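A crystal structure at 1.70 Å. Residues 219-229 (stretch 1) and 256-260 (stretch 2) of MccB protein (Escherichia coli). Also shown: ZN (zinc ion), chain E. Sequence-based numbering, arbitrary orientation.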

ATOM      1  N   LEU A 219      -8.298  -0.602 -20.455  1.00 17.64           N
ATOM      2  CA  LEU A 219      -9.158  -0.205 -19.344  1.00 18.02           C
ATOM      3  C   LEU A 219      -8.419   0.827 -18.494  1.00 17.40           C
ATOM      4  O   LEU A 219      -9.001   1.796 -18.015  1.00 17.80           O
ATOM      5  N   ILE A 220      -7.129   0.584 -18.276  1.00 17.11           N
ATOM      6  CA  ILE A 220      -6.360   1.486 -17.429  1.00 16.41           C
ATOM      7  C   ILE A 220      -6.418   2.896 -18.042  1.00 15.74           C
ATOM      8  O   ILE A 220      -6.539   3.902 -17.327  1.00 15.08           O
ATOM      9  N   ASN A 221      -6.371   2.973 -19.366  1.00 15.60           N
ATOM     10  CA  ASN A 221      -6.440   4.305 -20.051  1.00 17.80           C
ATOM     11  C   ASN A 221      -7.795   4.976 -19.814  1.00 17.92           C
ATOM     12  O   ASN A 221      -7.858   6.199 -19.528  1.00 18.41           O
ATOM     13  N   TRP A 222      -8.875   4.186 -19.892  1.00 17.11           N
ATOM     14  CA  TRP A 222     -10.200   4.680 -19.604  1.00 16.39           C
ATOM     15  C   TRP A 222     -10.283   5.189 -18.162  1.00 18.72           C
ATOM     16  O   TRP A 222     -10.877   6.252 -17.879  1.00 16.30           O
ATOM     17  N   VAL A 223      -9.811   4.341 -17.234  1.00 15.88           N
ATOM     18  CA  VAL A 223      -9.913   4.680 -15.793  1.00 16.50           C
ATOM     19  C   VAL A 223      -9.161   5.988 -15.517  1.00 14.90           C
ATOM     20  O   VAL A 223      -9.622   6.857 -14.842  1.00 14.95           O
ATOM     21  N   ASN A 224      -7.963   6.083 -16.062  1.00 16.11           N
ATOM     22  CA  ASN A 224      -7.106   7.208 -15.889  1.00 16.77           C
ATOM     23  C   ASN A 224      -7.850   8.473 -16.346  1.00 16.98           C
ATOM     24  O   ASN A 224      -7.939   9.448 -15.604  1.00 17.16           O
ATOM     25  N   LYS A 225      -8.374   8.454 -17.581  1.00 18.15           N
ATOM     26  CA  LYS A 225      -9.050   9.642 -18.145  1.00 20.16           C
ATOM     27  C   LYS A 225     -10.258  10.011 -17.282  1.00 19.82           C
ATOM     28  O   LYS A 225     -10.412  11.198 -16.906  1.00 17.23           O
ATOM     29  N   TYR A 226     -11.074   9.009 -16.920  1.00 18.00           N
ATOM     30  CA  TYR A 226     -12.254   9.217 -16.114  1.00 17.75           C
ATOM     31  C   TYR A 226     -11.881   9.842 -14.776  1.00 18.15           C
ATOM     32  O   TYR A 226     -12.556  10.784 -14.334  1.00 18.22           O
ATOM     33  N   CYS A 227     -10.805   9.332 -14.133  1.00 16.40           N
ATOM     34  CA  CYS A 227     -10.437   9.776 -12.775  1.00 16.55           C
ATOM     35  C   CYS A 227      -9.851  11.188 -12.805  1.00 15.76           C
ATOM     36  O   CYS A 227     -10.121  11.972 -11.909  1.00 17.19           O
ATOM     37  N   VAL A 228      -9.117  11.511 -13.855  1.00 17.70           N
ATOM     38  CA  VAL A 228      -8.658  12.900 -14.039  1.00 18.27           C
ATOM     39  C   VAL A 228      -9.889  13.811 -14.148  1.00 20.66           C
ATOM     40  O   VAL A 228      -9.945  14.892 -13.509  1.00 19.55           O
ATOM     41  N   ARG A 229     -10.843  13.428 -15.005  1.00 20.03           N
ATOM     42  CA  ARG A 229     -12.032  14.285 -15.236  1.00 22.76           C
ATOM     43  C   ARG A 229     -12.889  14.380 -13.966  1.00 23.40           C
ATOM     44  O   ARG A 229     -13.505  15.421 -13.684  1.00 22.14           O
ATOM     45  N   GLY A 256       1.560  12.885 -11.394  1.00 18.04           N
ATOM     46  CA  GLY A 256       1.327  12.552 -12.786  1.00 19.44           C
ATOM     47  C   GLY A 256       0.196  11.553 -12.940  1.00 20.00           C
ATOM     48  O   GLY A 256      -0.181  10.863 -11.975  1.00 20.22           O
ATOM     49  N   CYS A 257      -0.366  11.490 -14.156  1.00 18.05           N
ATOM     50  CA  CYS A 257      -1.327  10.462 -14.500  1.00 17.03           C
ATOM     51  C   CYS A 257      -0.611   9.389 -15.341  1.00 16.50           C
ATOM     52  O   CYS A 257       0.574   9.506 -15.630  1.00 16.33           O
ATOM     53  N   TYR A 258      -1.340   8.323 -15.681  1.00 17.51           N
ATOM     54  CA  TYR A 258      -0.803   7.197 -16.430  1.00 17.19           C
ATOM     55  C   TYR A 258      -0.205   7.609 -17.786  1.00 21.01           C
ATOM     56  O   TYR A 258       0.704   6.935 -18.270  1.00 20.72           O
ATOM     57  N   GLU A 259      -0.661   8.737 -18.352  1.00 20.87           N
ATOM     58  CA  GLU A 259      -0.250   9.149 -19.736  1.00 23.03           C
ATOM     59  C   GLU A 259       0.738  10.325 -19.730  1.00 22.42           C
ATOM     60  O   GLU A 259       1.256  10.700 -20.773  1.00 22.03           O
ATOM     61  N   CYS A 260       1.080  10.850 -18.558  1.00 22.72           N
ATOM     62  CA  CYS A 260       1.957  12.026 -18.518  1.00 22.22           C
ATOM     63  C   CYS A 260       3.282  11.730 -19.220  1.00 23.88           C
ATOM     64  O   CYS A 260       3.733  12.520 -20.066  1.00 23.55           O
TER

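Stretch 1 is helical throughout, its i to i+4 backbone hydrogen bonds running from Val-223 N to Leu-219 O (2.8 Å) through Arg-229 N to Lys-225 O (3.0 Å). Stretch 2 has no regular helix or strand, but a type I beta turn spans Cys-257 to Cys-260. The two stretches come closest, CA to CA, at Asn-224 and Tyr-258 (6.3 Å), and together they bury 346 Å². On the helix, Ile-220, Asn-224 and Val-228 direct their CA-to-CB bonds toward stretch 2, the four-residue spacing that places side chains along one helical face.

Gly-256 opens stretch 2 without a side chain and makes no contact with the helix. Cys-257 points toward it with chi1 at 81° (p). Its CB lies 4.1 Å from CG2 of Val-228, whose chi1 is t, an apolar contact at the end of the interface. The sulfur serves the metal instead: Cys-257 SG binds ZN at 2.2 Å and Cys-260 SG binds it at 2.3 Å, with two further ligands elsewhere in the structure. SG of Cys-257 also accepts a hydrogen bond from Glu-259 N (3.4 Å, 159°), so the turn's backbone supports a metal ligand.

Tyr-258, chi1 t (-164°), is the residue of stretch 2 most covered by the helix, at 83 Å². CG1 of Ile-220 sits 3.6 Å from the centroid of the Tyr-258 ring and only 9° off the ring normal, which identifies a CH-pi contact over the face; Ile-220 has chi1 t and chi2 p. Asn-221 instead approaches the ring edge, its ND2 4.0 Å from Tyr-258 CD2. Asn-224, buried with chi1 t, packs beside the backbone of Cys-257 and Tyr-258.

Glu-259 (chi1 m, chi2 t) supplies the polar link. Although the CA-to-CB bond of Asn-221 points sideways, chi1 m brings the end of its side chain nearer, and ND2 donates to OE2 of Glu-259 at 2.7 Å with an N-H...O angle of 165°, close to linear. Water 1 adds a second connection, lying 2.7 Å from both Asn-221 O and Glu-259 OE2, so the carboxylate meets the helix through a side chain and, by way of solvent, a backbone carbonyl.

Cys-260 (chi1 m) points sideways and makes no contact with the helix. Its SG accepts a hydrogen bond from Cys-257 N (3.3 Å, 166°), while its N donates to Cys-257 O (3.3 Å), closing the turn beside the zinc ion.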

ATOM      1  CB  LEU A 219      -9.496  -1.426 -18.499  1.00 17.00           C
ATOM      2  CG  LEU A 219     -10.269  -1.153 -17.223  1.00 18.41           C
ATOM      3  CD1 LEU A 219     -11.608  -0.512 -17.477  1.00 19.79           C
ATOM      4  CD2 LEU A 219     -10.450  -2.440 -16.458  1.00 19.64           C
ATOM      5  CB  ILE A 220      -4.918   1.002 -17.213  1.00 15.95           C
ATOM      6  CG1 ILE A 220      -4.158   1.941 -16.277  1.00 17.69           C
ATOM      7  CG2 ILE A 220      -4.164   0.781 -18.517  1.00 16.24           C
ATOM      8  CD1 ILE A 220      -4.842   2.141 -14.934  1.00 16.78           C
ATOM      9  CB  ASN A 221      -6.096   4.187 -21.529  1.00 20.87           C
ATOM     10  CG  ASN A 221      -4.740   3.570 -21.749  1.00 23.36           C
ATOM     11  OD1 ASN A 221      -4.647   2.349 -21.902  1.00 23.24           O
ATOM     12  ND2 ASN A 221      -3.701   4.391 -21.689  1.00 23.19           N
ATOM     13  CB  TRP A 222     -11.255   3.597 -19.779  1.00 18.62           C
ATOM     14  CG  TRP A 222     -11.466   3.138 -21.177  1.00 19.74           C
ATOM     15  CD1 TRP A 222     -11.044   3.736 -22.331  1.00 19.75           C
ATOM     16  CD2 TRP A 222     -12.240   1.988 -21.559  1.00 19.85           C
ATOM     17  NE1 TRP A 222     -11.529   3.035 -23.409  1.00 21.93           N
ATOM     18  CE2 TRP A 222     -12.199   1.925 -22.963  1.00 21.36           C
ATOM     19  CE3 TRP A 222     -12.931   0.996 -20.845  1.00 21.56           C
ATOM     20  CZ2 TRP A 222     -12.860   0.917 -23.674  1.00 22.24           C
ATOM     21  CZ3 TRP A 222     -13.540  -0.022 -21.547  1.00 22.84           C
ATOM     22  CH2 TRP A 222     -13.514  -0.048 -22.945  1.00 22.07           C
ATOM     23  CB  VAL A 223      -9.388   3.514 -14.931  1.00 17.04           C
ATOM     24  CG1 VAL A 223      -9.298   3.939 -13.477  1.00 18.01           C
ATOM     25  CG2 VAL A 223     -10.247   2.269 -15.078  1.00 17.88           C
ATOM     26  CB  ASN A 224      -5.802   6.990 -16.639  1.00 16.62           C
ATOM     27  CG  ASN A 224      -4.869   8.181 -16.550  1.00 16.68           C
ATOM     28  OD1 ASN A 224      -4.698   8.957 -17.510  1.00 21.06           O
ATOM     29  ND2 ASN A 224      -4.323   8.364 -15.380  1.00 13.85           N
ATOM     30  CB  LYS A 225      -9.408   9.405 -19.620  1.00 24.17           C
ATOM     31  CG  LYS A 225     -10.454  10.358 -20.199  1.00 28.70           C
ATOM     32  CD  LYS A 225     -10.606  10.288 -21.719  1.00 31.78           C
ATOM     33  CE  LYS A 225      -9.375  10.800 -22.458  1.00 38.14           C
ATOM     34  NZ  LYS A 225      -9.673  11.217 -23.859  1.00 41.34           N
ATOM     35  CB  TYR A 226     -13.044   7.931 -15.869  1.00 18.32           C
ATOM     36  CG  TYR A 226     -14.281   8.122 -15.031  1.00 19.48           C
ATOM     37  CD1 TYR A 226     -14.229   8.068 -13.659  1.00 18.19           C
ATOM     38  CD2 TYR A 226     -15.500   8.434 -15.612  1.00 20.83           C
ATOM     39  CE1 TYR A 226     -15.346   8.276 -12.872  1.00 22.04           C
ATOM     40  CE2 TYR A 226     -16.638   8.612 -14.842  1.00 21.20           C
ATOM     41  CZ  TYR A 226     -16.552   8.601 -13.467  1.00 20.13           C
ATOM     42  OH  TYR A 226     -17.687   8.762 -12.716  1.00 25.02           O
ATOM     43  CB  CYS A 227      -9.462   8.814 -12.100  1.00 16.68           C
ATOM     44  SG  CYS A 227     -10.342   7.349 -11.489  1.00 17.37           S
ATOM     45  CB  VAL A 228      -7.749  13.021 -15.278  1.00 17.96           C
ATOM     46  CG1 VAL A 228      -7.495  14.469 -15.619  1.00 19.00           C
ATOM     47  CG2 VAL A 228      -6.415  12.305 -15.103  1.00 17.86           C
ATOM     48  CB  ARG A 229     -12.879  13.765 -16.407  1.00 24.45           C
ATOM     49  CG  ARG A 229     -12.221  13.914 -17.776  1.00 29.21           C
ATOM     50  CD  ARG A 229     -12.982  13.329 -18.974  1.00 35.35           C
ATOM     51  NE  ARG A 229     -12.362  13.738 -20.251  1.00 42.95           N
ATOM     52  CZ  ARG A 229     -12.967  13.760 -21.451  1.00 47.78           C
ATOM     53  NH1 ARG A 229     -14.208  13.325 -21.590  1.00 51.90           N
ATOM     54  NH2 ARG A 229     -12.322  14.221 -22.513  1.00 45.18           N
ATOM     55  CB  CYS A 257      -2.551  11.050 -15.207  1.00 16.66           C
ATOM     56  SG  CYS A 257      -2.298  11.362 -16.964  1.00 17.44           S
ATOM     57  CB  TYR A 258      -1.906   6.163 -16.622  1.00 18.33           C
ATOM     58  CG  TYR A 258      -1.432   4.784 -17.034  1.00 18.36           C
ATOM     59  CD1 TYR A 258      -0.903   3.891 -16.123  1.00 21.49           C
ATOM     60  CD2 TYR A 258      -1.592   4.360 -18.337  1.00 21.65           C
ATOM     61  CE1 TYR A 258      -0.512   2.615 -16.498  1.00 20.93           C
ATOM     62  CE2 TYR A 258      -1.215   3.083 -18.734  1.00 22.82           C
ATOM     63  CZ  TYR A 258      -0.704   2.203 -17.800  1.00 21.25           C
ATOM     64  OH  TYR A 258      -0.352   0.943 -18.223  1.00 22.72           O
ATOM     65  CB  GLU A 259      -1.512   9.420 -20.547  1.00 25.26           C
ATOM     66  CG  GLU A 259      -2.319   8.143 -20.668  1.00 29.21           C
ATOM     67  CD  GLU A 259      -3.176   7.933 -21.892  1.00 35.10           C
ATOM     68  OE1 GLU A 259      -2.978   8.641 -22.909  1.00 38.66           O
ATOM     69  OE2 GLU A 259      -4.066   7.085 -21.787  1.00 32.86           O
ATOM     70  CB  CYS A 260       2.268  12.468 -17.092  1.00 20.41           C
ATOM     71  SG  CYS A 260       1.013  13.554 -16.366  1.00 20.46           S
TER
HETATM   72 ZN    ZN E 401      -1.104  13.246 -17.248  1.00 18.99          ZN
HETATM   73  O   HOH W   1      -5.920   8.080 -20.035  1.00 18.85           O